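Long-range contacts in D-glycerate 2-kinase (Thermotoga maritima, PDB 2B8N), which phosphorylates D-glycerate to 2-phosphoglycerate with ATP, a magnesium-dependent step in the degradation of serine via 3-hydroxypyruvate: residues Asn338-Leu343 against Asn398-Ala403; Lys382-Met387 against Lys405-Leu410. All coordinates share one frame; numbering follows the deposited sequence.

Contact 1 (Asn338-Leu343 against Asn398-Ala403); sequences NQELAL and NDSYNA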
ATOM      1  N   ASN A 338     -10.482   5.792  -7.407  1.00 27.88           N
ATOM      2  CA  ASN A 338     -11.298   6.502  -6.428  1.00 26.59           C
ATOM      3  C   ASN A 338     -12.159   7.598  -7.076  1.00 25.99           C
ATOM      4  O   ASN A 338     -13.278   7.906  -6.611  1.00 24.97           O
ATOM      5  CB  ASN A 338     -10.428   7.045  -5.281  1.00 27.47           C
ATOM      6  CG  ASN A 338      -9.760   5.919  -4.453  1.00 30.23           C
ATOM      7  OD1 ASN A 338     -10.446   5.148  -3.800  1.00 26.13           O
ATOM      8  ND2 ASN A 338      -8.422   5.844  -4.478  1.00 31.16           N
ATOM      9  N   GLN A 339     -11.668   8.180  -8.159  1.00 26.02           N
ATOM     10  CA  GLN A 339     -12.422   9.245  -8.835  1.00 26.38           C
ATOM     11  C   GLN A 339     -13.592   8.663  -9.644  1.00 26.90           C
ATOM     12  O   GLN A 339     -14.661   9.296  -9.748  1.00 27.65           O
ATOM     13  CB  GLN A 339     -11.500  10.097  -9.705  1.00 25.24           C
ATOM     14  CG  GLN A 339     -10.564  10.980  -8.908  1.00 22.33           C
ATOM     15  CD  GLN A 339      -9.380  11.461  -9.708  1.00 26.13           C
ATOM     16  OE1 GLN A 339      -9.543  12.036 -10.769  1.00 33.26           O
ATOM     17  NE2 GLN A 339      -8.182  11.227  -9.204  1.00 31.73           N
ATOM     18  N   GLU A 340     -13.413   7.450 -10.178  1.00 26.19           N
ATOM     19  CA  GLU A 340     -14.512   6.750 -10.872  1.00 27.41           C
ATOM     20  C   GLU A 340     -15.583   6.284  -9.906  1.00 27.24           C
ATOM     21  O   GLU A 340     -16.767   6.374 -10.205  1.00 25.57           O
ATOM     22  CB  GLU A 340     -14.020   5.565 -11.699  1.00 26.50           C
ATOM     23  CG  GLU A 340     -13.399   6.013 -12.983  1.00 32.74           C
ATOM     24  CD  GLU A 340     -13.447   4.984 -14.055  1.00 37.01           C
ATOM     25  OE1 GLU A 340     -14.058   3.902 -13.842  1.00 31.44           O
ATOM     26  OE2 GLU A 340     -12.866   5.291 -15.120  1.00 38.30           O
ATOM     27  N   LEU A 341     -15.152   5.781  -8.755  1.00 27.62           N
ATOM     28  CA  LEU A 341     -16.078   5.339  -7.722  1.00 28.43           C
ATOM     29  C   LEU A 341     -16.973   6.526  -7.286  1.00 29.12           C
ATOM     30  O   LEU A 341     -18.194   6.381  -7.209  1.00 27.60           O
ATOM     31  CB  LEU A 341     -15.300   4.738  -6.552  1.00 26.86           C
ATOM     32  CG  LEU A 341     -16.061   3.994  -5.461  1.00 26.35           C
ATOM     33  CD1 LEU A 341     -15.162   3.014  -4.725  1.00 28.17           C
ATOM     34  CD2 LEU A 341     -16.723   4.952  -4.454  1.00 28.73           C
ATOM     35  N   ALA A 342     -16.365   7.699  -7.062  1.00 27.81           N
ATOM     36  CA  ALA A 342     -17.112   8.914  -6.686  1.00 26.91           C
ATOM     37  C   ALA A 342     -18.031   9.415  -7.802  1.00 27.62           C
ATOM     38  O   ALA A 342     -19.191   9.691  -7.560  1.00 27.02           O
ATOM     39  CB  ALA A 342     -16.150  10.010  -6.291  1.00 27.75           C
ATOM     40  N   LEU A 343     -17.511   9.518  -9.032  1.00 27.70           N
ATOM     41  CA  LEU A 343     -18.339   9.911 -10.197  1.00 27.25           C
ATOM     42  C   LEU A 343     -19.549   8.999 -10.490  1.00 26.07           C
ATOM     43  O   LEU A 343     -20.604   9.466 -10.911  1.00 27.43           O
ATOM     44  CB  LEU A 343     -17.492   9.978 -11.471  1.00 26.43           C
ATOM     45  CG  LEU A 343     -18.285  10.390 -12.725  1.00 26.66           C
ATOM     46  CD1 LEU A 343     -18.999  11.714 -12.528  1.00 32.90           C
ATOM     47  CD2 LEU A 343     -17.376  10.507 -13.904  1.00 29.54           C
ATOM     48  N   ASN A 398     -13.394   6.992 -19.256  1.00 26.75           N
ATOM     49  CA  ASN A 398     -12.385   6.944 -18.186  1.00 27.34           C
ATOM     50  C   ASN A 398     -11.729   8.328 -17.931  1.00 27.67           C
ATOM     51  O   ASN A 398     -10.510   8.462 -17.762  1.00 27.22           O
ATOM     52  CB  ASN A 398     -11.336   5.846 -18.469  1.00 27.33           C
ATOM     53  CG  ASN A 398     -11.924   4.441 -18.449  1.00 24.66           C
ATOM     54  OD1 ASN A 398     -11.946   3.751 -19.468  1.00 22.40           O
ATOM     55  ND2 ASN A 398     -12.393   4.012 -17.292  1.00 23.11           N
ATOM     56  N   ASP A 399     -12.583   9.345 -17.890  1.00 27.61           N
ATOM     57  CA  ASP A 399     -12.182  10.740 -17.716  1.00 27.25           C
ATOM     58  C   ASP A 399     -12.859  11.317 -16.464  1.00 26.82           C
ATOM     59  O   ASP A 399     -13.379  12.430 -16.474  1.00 27.32           O
ATOM     60  CB  ASP A 399     -12.595  11.524 -18.972  1.00 27.42           C
ATOM     61  CG  ASP A 399     -11.831  12.829 -19.153  1.00 24.66           C
ATOM     62  OD1 ASP A 399     -10.644  12.927 -18.767  1.00 25.96           O
ATOM     63  OD2 ASP A 399     -12.434  13.764 -19.713  1.00 21.70           O
ATOM     64  N   SER A 400     -12.865  10.535 -15.393  1.00 27.00           N
ATOM     65  CA  SER A 400     -13.436  10.949 -14.100  1.00 27.56           C
ATOM     66  C   SER A 400     -12.812  12.253 -13.546  1.00 26.50           C
ATOM     67  O   SER A 400     -13.519  13.135 -13.104  1.00 25.26           O
ATOM     68  CB  SER A 400     -13.305   9.781 -13.083  1.00 27.92           C
ATOM     69  OG  SER A 400     -12.110   8.995 -13.292  1.00 29.68           O
ATOM     70  N   TYR A 401     -11.493  12.384 -13.611  1.00 26.69           N
ATOM     71  CA  TYR A 401     -10.817  13.594 -13.095  1.00 26.34           C
ATOM     72  C   TYR A 401     -11.496  14.864 -13.555  1.00 26.19           C
ATOM     73  O   TYR A 401     -11.826  15.726 -12.733  1.00 27.46           O
ATOM     74  CB  TYR A 401      -9.343  13.642 -13.523  1.00 25.15           C
ATOM     75  CG  TYR A 401      -8.559  14.816 -12.988  1.00 23.28           C
ATOM     76  CD1 TYR A 401      -8.590  16.050 -13.623  1.00 25.51           C
ATOM     77  CD2 TYR A 401      -7.758  14.690 -11.865  1.00 23.88           C
ATOM     78  CE1 TYR A 401      -7.850  17.139 -13.143  1.00 26.05           C
ATOM     79  CE2 TYR A 401      -7.020  15.772 -11.377  1.00 24.04           C
ATOM     80  CZ  TYR A 401      -7.073  16.993 -12.021  1.00 23.95           C
ATOM     81  OH  TYR A 401      -6.350  18.061 -11.554  1.00 20.23           O
ATOM     82  N   ASN A 402     -11.679  14.971 -14.875  1.00 26.32           N
ATOM     83  CA  ASN A 402     -12.227  16.178 -15.521  1.00 25.65           C
ATOM     84  C   ASN A 402     -13.678  16.445 -15.153  1.00 26.26           C
ATOM     85  O   ASN A 402     -14.061  17.588 -14.985  1.00 27.25           O
ATOM     86  CB  ASN A 402     -12.103  16.099 -17.055  1.00 26.37           C
ATOM     87  CG  ASN A 402     -10.690  16.388 -17.555  1.00 25.62           C
ATOM     88  OD1 ASN A 402      -9.878  16.965 -16.854  1.00 23.63           O
ATOM     89  ND2 ASN A 402     -10.408  15.994 -18.779  1.00 26.86           N
ATOM     90  N   ALA A 403     -14.477  15.392 -15.023  1.00 26.65           N
ATOM     91  CA  ALA A 403     -15.866  15.539 -14.614  1.00 26.81           C
ATOM     92  C   ALA A 403     -15.959  16.120 -13.215  1.00 26.59           C
ATOM     93  O   ALA A 403     -16.799  16.990 -12.961  1.00 26.33           O
ATOM     94  CB  ALA A 403     -16.567  14.206 -14.664  1.00 27.96           C
TER

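Contact 2 (Lys382-Met387 against Lys405-Leu410); sequences KTLKAM and KKSGAL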
ATOM      1  N   LYS A 382     -26.208  17.055 -11.486  1.00 29.16           N
ATOM      2  CA  LYS A 382     -26.980  18.141 -12.086  1.00 30.28           C
ATOM      3  C   LYS A 382     -26.154  19.439 -12.282  1.00 29.64           C
ATOM      4  O   LYS A 382     -26.465  20.251 -13.181  1.00 29.61           O
ATOM      5  CB  LYS A 382     -28.334  18.366 -11.378  1.00 30.34           C
ATOM      6  CG  LYS A 382     -28.330  18.415  -9.870  1.00 32.53           C
ATOM      7  CD  LYS A 382     -29.764  18.650  -9.312  1.00 34.57           C
ATOM      8  CE  LYS A 382     -30.580  17.355  -9.145  1.00 35.21           C
ATOM      9  NZ  LYS A 382     -31.392  17.020 -10.343  1.00 33.95           N
ATOM     10  N   THR A 383     -25.101  19.631 -11.484  1.00 29.03           N
ATOM     11  CA  THR A 383     -24.176  20.739 -11.731  1.00 29.56           C
ATOM     12  C   THR A 383     -23.541  20.537 -13.111  1.00 29.21           C
ATOM     13  O   THR A 383     -23.453  21.483 -13.910  1.00 30.80           O
ATOM     14  CB  THR A 383     -23.045  20.869 -10.673  1.00 30.39           C
ATOM     15  OG1 THR A 383     -23.585  21.020  -9.350  1.00 28.28           O
ATOM     16  CG2 THR A 383     -22.186  22.085 -10.992  1.00 31.70           C
ATOM     17  N   LEU A 384     -23.131  19.299 -13.390  1.00 27.94           N
ATOM     18  CA  LEU A 384     -22.586  18.931 -14.694  1.00 27.39           C
ATOM     19  C   LEU A 384     -23.593  19.037 -15.848  1.00 26.95           C
ATOM     20  O   LEU A 384     -23.283  19.602 -16.911  1.00 28.21           O
ATOM     21  CB  LEU A 384     -22.017  17.520 -14.637  1.00 26.82           C
ATOM     22  CG  LEU A 384     -20.690  17.390 -13.902  1.00 26.44           C
ATOM     23  CD1 LEU A 384     -20.339  15.916 -13.713  1.00 28.64           C
ATOM     24  CD2 LEU A 384     -19.569  18.115 -14.632  1.00 22.75           C
ATOM     25  N   LYS A 385     -24.795  18.506 -15.646  1.00 26.67           N
ATOM     26  CA  LYS A 385     -25.857  18.641 -16.651  1.00 27.15           C
ATOM     27  C   LYS A 385     -26.182  20.109 -16.937  1.00 27.38           C
ATOM     28  O   LYS A 385     -26.296  20.499 -18.107  1.00 27.22           O
ATOM     29  CB  LYS A 385     -27.112  17.864 -16.244  1.00 27.70           C
ATOM     30  CG  LYS A 385     -26.900  16.335 -16.212  1.00 29.28           C
ATOM     31  CD  LYS A 385     -28.076  15.586 -15.578  1.00 26.60           C
ATOM     32  CE  LYS A 385     -27.858  14.059 -15.604  1.00 30.57           C
ATOM     33  NZ  LYS A 385     -29.017  13.227 -15.082  1.00 22.85           N
ATOM     34  N   ALA A 386     -26.282  20.929 -15.888  1.00 27.58           N
ATOM     35  CA  ALA A 386     -26.555  22.365 -16.057  1.00 27.20           C
ATOM     36  C   ALA A 386     -25.449  23.085 -16.814  1.00 28.11           C
ATOM     37  O   ALA A 386     -25.686  24.148 -17.370  1.00 26.98           O
ATOM     38  CB  ALA A 386     -26.778  23.032 -14.725  1.00 26.96           C
HETATM   39  N   MSE A 387     -24.242  22.527 -16.835  1.00 29.60           N
HETATM   40  CA  MSE A 387     -23.180  23.073 -17.687  1.00 31.69           C
HETATM   41  C   MSE A 387     -23.165  22.498 -19.119  1.00 29.74           C
HETATM   42  O   MSE A 387     -22.323  22.873 -19.946  1.00 28.63           O
HETATM   43  CB  MSE A 387     -21.843  22.847 -17.030  1.00 31.58           C
HETATM   44  CG  MSE A 387     -21.677  23.593 -15.737  1.00 34.68           C
HETATM   45 SE   MSE A 387     -20.095  22.889 -14.847  1.00 38.88          SE
HETATM   46  CE  MSE A 387     -18.750  23.064 -16.359  1.00 37.62           C
ATOM     47  N   LYS A 405     -13.436  17.879 -11.565  1.00 27.69           N
ATOM     48  CA  LYS A 405     -12.908  19.262 -11.540  1.00 27.59           C
ATOM     49  C   LYS A 405     -13.985  20.279 -11.948  1.00 27.42           C
ATOM     50  O   LYS A 405     -14.124  21.326 -11.327  1.00 26.94           O
ATOM     51  CB  LYS A 405     -11.665  19.449 -12.432  1.00 27.17           C
ATOM     52  N   LYS A 406     -14.751  19.947 -12.983  1.00 27.33           N
ATOM     53  CA  LYS A 406     -15.785  20.835 -13.517  1.00 28.17           C
ATOM     54  C   LYS A 406     -16.923  21.068 -12.541  1.00 27.85           C
ATOM     55  O   LYS A 406     -17.667  22.035 -12.662  1.00 28.17           O
ATOM     56  CB  LYS A 406     -16.401  20.259 -14.801  1.00 27.81           C
ATOM     57  CG  LYS A 406     -15.569  20.443 -16.044  1.00 28.75           C
ATOM     58  CD  LYS A 406     -16.199  19.739 -17.235  1.00 30.52           C
ATOM     59  CE  LYS A 406     -15.249  19.704 -18.420  1.00 29.63           C
ATOM     60  NZ  LYS A 406     -14.958  21.074 -18.870  1.00 33.62           N
ATOM     61  N   SER A 407     -17.089  20.168 -11.597  1.00 26.35           N
ATOM     62  CA  SER A 407     -18.190  20.278 -10.670  1.00 27.26           C
ATOM     63  C   SER A 407     -17.700  20.501  -9.232  1.00 26.91           C
ATOM     64  O   SER A 407     -18.473  20.332  -8.275  1.00 25.56           O
ATOM     65  CB  SER A 407     -19.036  19.010 -10.768  1.00 28.54           C
ATOM     66  OG  SER A 407     -18.205  17.867 -10.802  1.00 26.63           O
ATOM     67  N   GLY A 408     -16.422  20.868  -9.086  1.00 25.79           N
ATOM     68  CA  GLY A 408     -15.839  21.200  -7.784  1.00 25.16           C
ATOM     69  C   GLY A 408     -15.872  20.056  -6.807  1.00 26.71           C
ATOM     70  O   GLY A 408     -16.132  20.255  -5.616  1.00 28.49           O
ATOM     71  N   ALA A 409     -15.607  18.851  -7.303  1.00 26.58           N
ATOM     72  CA  ALA A 409     -15.807  17.630  -6.526  1.00 25.31           C
ATOM     73  C   ALA A 409     -14.536  16.777  -6.423  1.00 26.43           C
ATOM     74  O   ALA A 409     -14.600  15.612  -6.023  1.00 26.33           O
ATOM     75  CB  ALA A 409     -16.943  16.833  -7.139  1.00 24.20           C
ATOM     76  N   LEU A 410     -13.383  17.354  -6.763  1.00 26.91           N
ATOM     77  CA  LEU A 410     -12.102  16.672  -6.571  1.00 26.61           C
ATOM     78  C   LEU A 410     -11.656  16.825  -5.113  1.00 26.73           C
ATOM     79  O   LEU A 410     -11.768  17.908  -4.547  1.00 26.60           O
ATOM     80  CB  LEU A 410     -11.006  17.245  -7.482  1.00 26.02           C
ATOM     81  CG  LEU A 410     -10.911  16.747  -8.924  1.00 29.51           C
ATOM     82  CD1 LEU A 410      -9.794  17.483  -9.639  1.00 30.30           C
ATOM     83  CD2 LEU A 410     -10.685  15.222  -9.009  1.00 27.57           C
TER

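Contact 1 (Asn338-Leu343 against Asn398-Ala403)
Glu340 leaves its helix with CG anti to the carbonyl carbon (chi1 -77°) and then runs on extended, so its carboxylate is carried past the neighbouring helix start to the turn before it. There Asn398, its own CG also anti to the carbonyl carbon, holds out its amide. ND2 of Asn398 donates to OE2 of Glu340 over 2.6 Å, on the syn lone pair and with an N-H...O angle of 157°. Carboxylate and amide are only 8° from coplanar, so the two groups lie nearly flat with each other, OE2 only slightly out of the amide plane. The other end of the amide is fixed too: Asn398 OD1 accepts from the backbone N of Lys330 and Gly331, which sets the direction in which ND2 must point.

Between the helices sits Ser400, the point of closest backbone approach, its CA 5.4 Å from the CA of Glu340. Its small side chain lets the helices come close: CB lies 3.6 Å from the carbonyl carbon of Gln339, and OG rests 3.3 Å from CG of Glu340. Farther along, Leu343 has CG anti to the backbone N and brings CD2 to 3.9 Å from CB of Ala403, an apolar touch. Gln339 lies alongside Tyr401, with OE1 near the plane of the ring at its edge and 3.2 Å from Tyr401 CB. Their hydrogen bonds go elsewhere: Gln339 NE2 to Thr369 OG1 and Tyr401 OH to Asp370 OD1.

The turn itself is a Schellman motif: Asn398, with positive phi, is the C-prime residue ending helix 391-396. Asp399 follows at the N-cap position, but its side chain makes no capping bond; OD2 instead accepts from Asn402 ND2. The contact thus packs helix 337-348 against the turn between helices 391-396 and 400-406 and the first turn of the latter, within the MOFRL family region.

Contact 2 (Lys382-Met387 against Lys405-Leu410)
No hydrogen bond joins the two segments anywhere, which is the unusual feature of this contact, although a helix end with its backbone carbonyls faces the other helix. SE of Met387, a selenomethionine label, lies 3.4 Å from O of Lys406 as plain packing. The side chain gets there with CG anti to the carbonyl carbon, an extended run, and then a bend at chi3 (52°) that turns the methyl CE back over Lys406, 4.0 Å from its CB. Met387 and Lys406 cross obliquely. The aliphatic base of the lysine does the touching, while its ammonium group turns outward to Glu389, a long and weak ion pair.

Lys406 CB is shared with Leu384. This buried leucine, CG anti to the carbonyl carbon, crosses Lys406 at about a right angle and puts CD2 3.8 Å from that CB. Its CG stands 3.9 Å from CB of Ser407.

Ser407 faces helix 380-386 just where helix 400-406 runs out. The end is a Schellman motif: Gly408, with phi at 61°, is the C-prime residue, its N bonded to Lys405 O at 3.2 Å and Ala409 N reaching back to Leu404 O. The chain then passes into the short edge strand 410-411 of the mixed sheet, with Ala409 already backbone-bonded to Ile375.

OG of Ser407 occupies the crowded position between the backbone N and the carbonyl carbon (chi1 44°). From there it bonds to O of Ala403, one turn back, with a weak second bond to O of Leu404, while CB and OG pack against Leu384. Thr383 is a looser neighbour, CG2 reaching 4.4 Å from Ser407 CB, and its own hydroxyl OG1 is bonded to Ser379 O.

Overall arrangement
Both contacts draw on helix 400-406, contact 1 on its start and contact 2 on its end, and their centres are about 12 Å apart in the same MOFRL family region. Contact 1 is buried and pairs its helix packing with a charged hydrogen bond; contact 2 lies at the surface, its centre about 31 Å from that of the chain, and relies on van der Waals packing, with no hydrogen bond between its segments. Each includes a Schellman end, one before the shared helix and one after it. The two meet directly: Ala403 O packs against CD2 of Leu384 at 3.4 Å, and Leu410 touches both Tyr401 and Gln339. Along the chain their segments alternate.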